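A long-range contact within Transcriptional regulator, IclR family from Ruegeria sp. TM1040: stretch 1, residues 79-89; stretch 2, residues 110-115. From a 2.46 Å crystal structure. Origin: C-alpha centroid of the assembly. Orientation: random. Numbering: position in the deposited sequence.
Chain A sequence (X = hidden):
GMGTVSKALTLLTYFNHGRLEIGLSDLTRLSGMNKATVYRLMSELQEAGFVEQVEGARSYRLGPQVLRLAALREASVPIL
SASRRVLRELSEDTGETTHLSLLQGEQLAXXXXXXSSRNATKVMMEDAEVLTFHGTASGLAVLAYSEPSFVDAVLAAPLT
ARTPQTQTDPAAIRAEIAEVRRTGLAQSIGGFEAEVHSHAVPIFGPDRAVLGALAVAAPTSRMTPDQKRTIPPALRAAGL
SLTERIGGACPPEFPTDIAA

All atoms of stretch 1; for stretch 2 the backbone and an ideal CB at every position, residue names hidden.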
ATOM      1  N   ILE A  79       8.250  -6.333  -0.088  1.00 31.21           N
ATOM      2  CA  ILE A  79       9.051  -6.355  -1.357  1.00 32.33           C
ATOM      3  C   ILE A  79      10.298  -7.293  -1.249  1.00 41.05           C
ATOM      4  O   ILE A  79      10.608  -8.015  -2.205  1.00 42.13           O
ATOM      5  CB  ILE A  79       9.464  -4.910  -1.837  1.00 35.47           C
ATOM      6  CG1 ILE A  79      10.357  -4.936  -3.111  1.00 36.62           C
ATOM      7  CG2 ILE A  79      10.147  -4.107  -0.726  1.00 34.35           C
ATOM      8  CD1 ILE A  79      10.018  -3.934  -4.154  1.00 44.84           C
ATOM      9  N   LEU A  80      10.982  -7.301  -0.091  1.00 39.97           N
ATOM     10  CA  LEU A  80      12.177  -8.131   0.066  1.00 41.54           C
ATOM     11  C   LEU A  80      11.831  -9.627   0.162  1.00 44.66           C
ATOM     12  O   LEU A  80      12.621 -10.467  -0.263  1.00 45.27           O
ATOM     13  CB  LEU A  80      13.050  -7.670   1.251  1.00 42.97           C
ATOM     14  CG  LEU A  80      13.604  -6.202   1.136  1.00 49.75           C
ATOM     15  CD1 LEU A  80      14.341  -5.794   2.374  1.00 51.96           C
ATOM     16  CD2 LEU A  80      14.502  -5.990  -0.089  1.00 50.56           C
ATOM     17  N   SER A  81      10.639  -9.952   0.663  1.00 38.93           N
ATOM     18  CA  SER A  81      10.155 -11.330   0.739  1.00 37.57           C
ATOM     19  C   SER A  81       9.788 -11.828  -0.668  1.00 38.56           C
ATOM     20  O   SER A  81      10.117 -12.967  -1.017  1.00 37.47           O
ATOM     21  CB  SER A  81       8.967 -11.417   1.683  1.00 40.89           C
ATOM     22  OG  SER A  81       8.425 -12.722   1.732  1.00 51.49           O
ATOM     23  N   ALA A  82       9.174 -10.947  -1.493  1.00 33.85           N
ATOM     24  CA  ALA A  82       8.820 -11.230  -2.888  1.00 34.86           C
ATOM     25  C   ALA A  82      10.080 -11.391  -3.774  1.00 40.54           C
ATOM     26  O   ALA A  82      10.056 -12.133  -4.763  1.00 41.66           O
ATOM     27  CB  ALA A  82       7.950 -10.112  -3.440  1.00 35.37           C
ATOM     28  N   SER A  83      11.164 -10.686  -3.417  1.00 36.28           N
ATOM     29  CA  SER A  83      12.414 -10.704  -4.166  1.00 35.67           C
ATOM     30  C   SER A  83      13.164 -12.039  -4.043  1.00 38.06           C
ATOM     31  O   SER A  83      13.863 -12.413  -4.983  1.00 37.77           O
ATOM     32  CB  SER A  83      13.318  -9.564  -3.708  1.00 37.08           C
ATOM     33  OG  SER A  83      13.993  -9.877  -2.500  1.00 38.79           O
ATOM     34  N   ARG A  84      13.029 -12.738  -2.903  1.00 33.60           N
ATOM     35  CA  ARG A  84      13.754 -13.981  -2.626  1.00 34.41           C
ATOM     36  C   ARG A  84      13.693 -14.980  -3.778  1.00 38.71           C
ATOM     37  O   ARG A  84      14.750 -15.422  -4.208  1.00 38.50           O
ATOM     38  CB  ARG A  84      13.308 -14.663  -1.311  1.00 34.65           C
ATOM     39  CG  ARG A  84      13.415 -13.796  -0.050  1.00 46.08           C
ATOM     40  CD  ARG A  84      14.825 -13.387   0.361  1.00 53.44           C
ATOM     41  NE  ARG A  84      14.775 -12.328   1.378  1.00 64.83           N
ATOM     42  CZ  ARG A  84      15.816 -11.606   1.786  1.00 75.33           C
ATOM     43  NH1 ARG A  84      17.023 -11.823   1.280  1.00 55.30           N
ATOM     44  NH2 ARG A  84      15.653 -10.652   2.692  1.00 68.55           N
ATOM     45  N   ARG A  85      12.494 -15.309  -4.301  1.00 36.24           N
ATOM     46  CA  ARG A  85      12.342 -16.277  -5.395  1.00 36.75           C
ATOM     47  C   ARG A  85      12.862 -15.715  -6.729  1.00 39.42           C
ATOM     48  O   ARG A  85      13.477 -16.450  -7.501  1.00 40.51           O
ATOM     49  CB  ARG A  85      10.879 -16.720  -5.531  1.00 38.12           C
ATOM     50  CG  ARG A  85      10.641 -17.764  -6.613  1.00 51.97           C
ATOM     51  CD  ARG A  85       9.164 -18.042  -6.820  1.00 66.05           C
ATOM     52  NE  ARG A  85       8.917 -18.780  -8.061  1.00 83.78           N
ATOM     53  CZ  ARG A  85       8.179 -19.886  -8.153  1.00103.67           C
ATOM     54  NH1 ARG A  85       7.613 -20.411  -7.070  1.00 90.94           N
ATOM     55  NH2 ARG A  85       8.008 -20.479  -9.328  1.00 94.87           N
ATOM     56  N   VAL A  86      12.624 -14.423  -6.986  1.00 34.12           N
ATOM     57  CA  VAL A  86      13.047 -13.727  -8.205  1.00 33.23           C
ATOM     58  C   VAL A  86      14.569 -13.739  -8.316  1.00 36.45           C
ATOM     59  O   VAL A  86      15.098 -14.156  -9.355  1.00 39.55           O
ATOM     60  CB  VAL A  86      12.476 -12.282  -8.219  1.00 35.75           C
ATOM     61  CG1 VAL A  86      13.074 -11.444  -9.359  1.00 36.51           C
ATOM     62  CG2 VAL A  86      10.957 -12.318  -8.314  1.00 34.96           C
ATOM     63  N   LEU A  87      15.260 -13.316  -7.235  1.00 28.60           N
ATOM     64  CA  LEU A  87      16.711 -13.241  -7.167  1.00 27.72           C
ATOM     65  C   LEU A  87      17.341 -14.628  -7.338  1.00 33.99           C
ATOM     66  O   LEU A  87      18.276 -14.758  -8.141  1.00 36.71           O
ATOM     67  CB  LEU A  87      17.170 -12.571  -5.849  1.00 25.78           C
ATOM     68  CG  LEU A  87      16.906 -11.059  -5.722  1.00 27.09           C
ATOM     69  CD1 LEU A  87      17.094 -10.602  -4.293  1.00 26.28           C
ATOM     70  CD2 LEU A  87      17.819 -10.274  -6.610  1.00 23.74           C
ATOM     71  N   ARG A  88      16.815 -15.650  -6.617  1.00 28.52           N
ATOM     72  CA  ARG A  88      17.227 -17.060  -6.678  1.00 30.54           C
ATOM     73  C   ARG A  88      17.187 -17.583  -8.114  1.00 37.96           C
ATOM     74  O   ARG A  88      18.174 -18.153  -8.595  1.00 40.32           O
ATOM     75  CB  ARG A  88      16.266 -17.906  -5.815  1.00 34.88           C
ATOM     76  CG  ARG A  88      16.869 -19.095  -5.080  1.00 49.38           C
ATOM     77  CD  ARG A  88      15.779 -20.001  -4.516  1.00 62.97           C
ATOM     78  NE  ARG A  88      14.920 -19.343  -3.518  1.00 70.83           N
ATOM     79  CZ  ARG A  88      13.592 -19.262  -3.603  1.00 75.26           C
ATOM     80  NH1 ARG A  88      12.953 -19.777  -4.648  1.00 60.96           N
ATOM     81  NH2 ARG A  88      12.896 -18.662  -2.644  1.00 48.93           N
ATOM     82  N   GLU A  89      16.035 -17.382  -8.796  1.00 34.53           N
ATOM     83  CA  GLU A  89      15.797 -17.845 -10.163  1.00 35.29           C
ATOM     84  C   GLU A  89      16.681 -17.125 -11.166  1.00 36.80           C
ATOM     85  O   GLU A  89      17.272 -17.790 -12.009  1.00 38.08           O
ATOM     86  CB  GLU A  89      14.320 -17.709 -10.543  1.00 37.19           C
ATOM     87  CG  GLU A  89      13.449 -18.777  -9.902  1.00 50.07           C
ATOM     88  CD  GLU A  89      11.957 -18.684 -10.135  1.00 68.68           C
ATOM     89  OE1 GLU A  89      11.476 -17.649 -10.656  1.00 71.70           O
ATOM     90  OE2 GLU A  89      11.267 -19.664  -9.780  1.00 56.77           O
ATOM     91  N   UNK A 110      21.432  -1.506  -1.449  1.00 42.56           N
ATOM     92  CA  UNK A 110      21.247  -2.909  -1.832  1.00 41.69           C
ATOM     93  C   UNK A 110      20.748  -3.627  -0.596  1.00 46.20           C
ATOM     94  O   UNK A 110      21.439  -3.627   0.423  1.00 46.81           O
ATOM     95  CB  UNK A 110      22.534  -3.539  -2.367  1.00 41.69           C
ATOM     96  N   UNK A 111      19.514  -4.161  -0.646  1.00 41.36           N
ATOM     97  CA  UNK A 111      18.908  -4.731   0.548  1.00 40.16           C
ATOM     98  C   UNK A 111      18.653  -6.252   0.514  1.00 37.36           C
ATOM     99  O   UNK A 111      18.427  -6.843   1.570  1.00 36.81           O
ATOM    100  CB  UNK A 111      17.580  -4.015   0.802  1.00 40.16           C
ATOM    101  N   UNK A 112      18.753  -6.885  -0.656  1.00 29.09           N
ATOM    102  CA  UNK A 112      18.609  -8.337  -0.794  1.00 27.78           C
ATOM    103  C   UNK A 112      19.419  -8.772  -1.993  1.00 29.73           C
ATOM    104  O   UNK A 112      19.526  -8.018  -2.966  1.00 28.12           O
ATOM    105  CB  UNK A 112      17.144  -8.751  -0.943  1.00 27.78           C
ATOM    106  N   UNK A 113      20.066  -9.943  -1.886  1.00 26.03           N
ATOM    107  CA  UNK A 113      20.876 -10.492  -2.966  1.00 26.45           C
ATOM    108  C   UNK A 113      20.805 -12.005  -2.966  1.00 31.56           C
ATOM    109  O   UNK A 113      20.392 -12.616  -1.981  1.00 32.27           O
ATOM    110  CB  UNK A 113      22.329 -10.030  -2.842  1.00 26.45           C
ATOM    111  N   UNK A 114      21.249 -12.608  -4.059  1.00 29.80           N
ATOM    112  CA  UNK A 114      21.366 -14.053  -4.210  1.00 30.53           C
ATOM    113  C   UNK A 114      22.638 -14.388  -4.980  1.00 35.71           C
ATOM    114  O   UNK A 114      23.066 -13.612  -5.844  1.00 35.48           O
ATOM    115  CB  UNK A 114      20.139 -14.627  -4.920  1.00 30.53           C
ATOM    116  N   UNK A 115      23.262 -15.519  -4.621  1.00 32.00           N
ATOM    117  CA  UNK A 115      24.446 -16.056  -5.288  1.00 31.79           C
ATOM    118  C   UNK A 115      24.039 -17.263  -6.121  1.00 38.80           C
ATOM    119  O   UNK A 115      23.133 -18.006  -5.736  1.00 40.08           O
ATOM    120  CB  UNK A 115      25.528 -16.435  -4.274  1.00 31.79           C
TER

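Residues 79-89 form a helix, and the strand 110-114 runs beside it at 32° between their N-to-C directions, the two axes approaching to 7.5 Å. Position 110 lies beyond the reach of the helix: nothing of stretch 1 comes within 5.5 Å of its ideal CB, so this contact leaves the choice of side chain wide. It is Ser110, whose hydroxyl is hydrogen-bonded elsewhere in the structure.

At position 111 CA-to-CB points sideways, yet the ideal CB sits 3.8 Å from Leu80 CD2. With a methyl group as the neighbour, an aliphatic residue is the natural candidate, although others would fit. The residue is Leu111, in which the CB atom makes the closest contact, 3.8 Å from Leu80 CD2, while CG and both CD atoms (chi1 m, chi2 t) lie farther from that methyl than CB does.

Position 112 points toward the helix in an extended backbone (phi/psi -152/142°). Its ideal CB is 3.7 Å from Ser83 OG, 3.8 Å from Arg84 NH1 and 3.8 Å from Leu87 CD1, which leaves little depth and favours a small residue: alanine would be plausible, but serine, or perhaps threonine or cysteine, could also answer the hydroxyl. Ser83 OG already donates to Leu80 O within the helix (2.7 Å), so it is best met by a donor. Ser112 adopts the p rotamer, and its OG donates to Ser83 OG at 2.9 Å, extending the chain of hydrogen bonds to the helix backbone. The same OG packs 3.2 Å from Leu87 CD1 and 3.7 Å from Leu80 CD2, while Ser112 CB covers one face of the Arg84 guanidinium.

Position 113 points away, its ideal CB 5.5 Å from Leu87 CD1, so large or polar side chains are equally possible. It is His113, with ND1 hydrogen-bonded elsewhere in the structure. Its backbone is tied to the helix through water: water 1 accepts from Arg84 NH1 (3.1 Å) and donates to His113 O (2.7 Å), and water 2 accepts from His113 N (3.2 Å) and, weakly, from Arg84 NH1 (3.1 Å).

Position 114 again points toward the helix, and its ideal CB lies 3.7 Å from Leu87 C and 3.9 Å from Arg88 N. Contact with the backbone itself suggests glycine, alanine or serine. Ala114 places its CB 3.7 Å from Leu87 CB, letting the strand approach closely: Leu87 CA and Ala114 CA are 5.6 Å apart.

Position 115 points away and meets nothing of stretch 1, so it is unconstrained here; it is Tyr115.

Stretch 2, residues 110-115: SLSHAY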
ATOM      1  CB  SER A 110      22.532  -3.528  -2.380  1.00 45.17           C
ATOM      2  OG  SER A 110      22.255  -4.741  -3.059  1.00 53.35           O
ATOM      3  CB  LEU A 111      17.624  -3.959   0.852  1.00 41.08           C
ATOM      4  CG  LEU A 111      17.905  -2.492   1.307  1.00 48.22           C
ATOM      5  CD1 LEU A 111      16.648  -1.642   1.272  1.00 49.11           C
ATOM      6  CD2 LEU A 111      18.654  -2.431   2.678  1.00 51.11           C
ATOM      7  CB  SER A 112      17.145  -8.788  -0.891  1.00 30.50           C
ATOM      8  OG  SER A 112      16.496  -8.376  -2.073  1.00 41.86           O
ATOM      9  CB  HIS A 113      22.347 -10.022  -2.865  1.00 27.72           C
ATOM     10  CG  HIS A 113      23.075 -10.547  -1.667  1.00 32.06           C
ATOM     11  ND1 HIS A 113      23.120  -9.829  -0.477  1.00 34.50           N
ATOM     12  CD2 HIS A 113      23.751 -11.716  -1.500  1.00 35.12           C
ATOM     13  CE1 HIS A 113      23.827 -10.573   0.367  1.00 34.49           C
ATOM     14  NE2 HIS A 113      24.215 -11.730  -0.196  1.00 34.82           N
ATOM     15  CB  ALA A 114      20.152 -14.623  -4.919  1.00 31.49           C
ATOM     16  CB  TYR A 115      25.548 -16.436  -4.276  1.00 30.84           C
ATOM     17  CG  TYR A 115      26.098 -15.257  -3.499  1.00 30.71           C
ATOM     18  CD1 TYR A 115      26.677 -14.169  -4.153  1.00 32.77           C
ATOM     19  CD2 TYR A 115      26.065 -15.234  -2.112  1.00 29.94           C
ATOM     20  CE1 TYR A 115      27.179 -13.080  -3.442  1.00 31.43           C
ATOM     21  CE2 TYR A 115      26.576 -14.153  -1.393  1.00 30.08           C
ATOM     22  CZ  TYR A 115      27.136 -13.083  -2.061  1.00 33.43           C
ATOM     23  OH  TYR A 115      27.643 -12.024  -1.354  1.00 35.37           O
TER
HETATM   24  O   HOH W   1      17.980 -13.423  -1.199  1.00 33.54           O
HETATM   25  O   HOH W   2      20.038 -11.257   1.040  1.00 35.03           O
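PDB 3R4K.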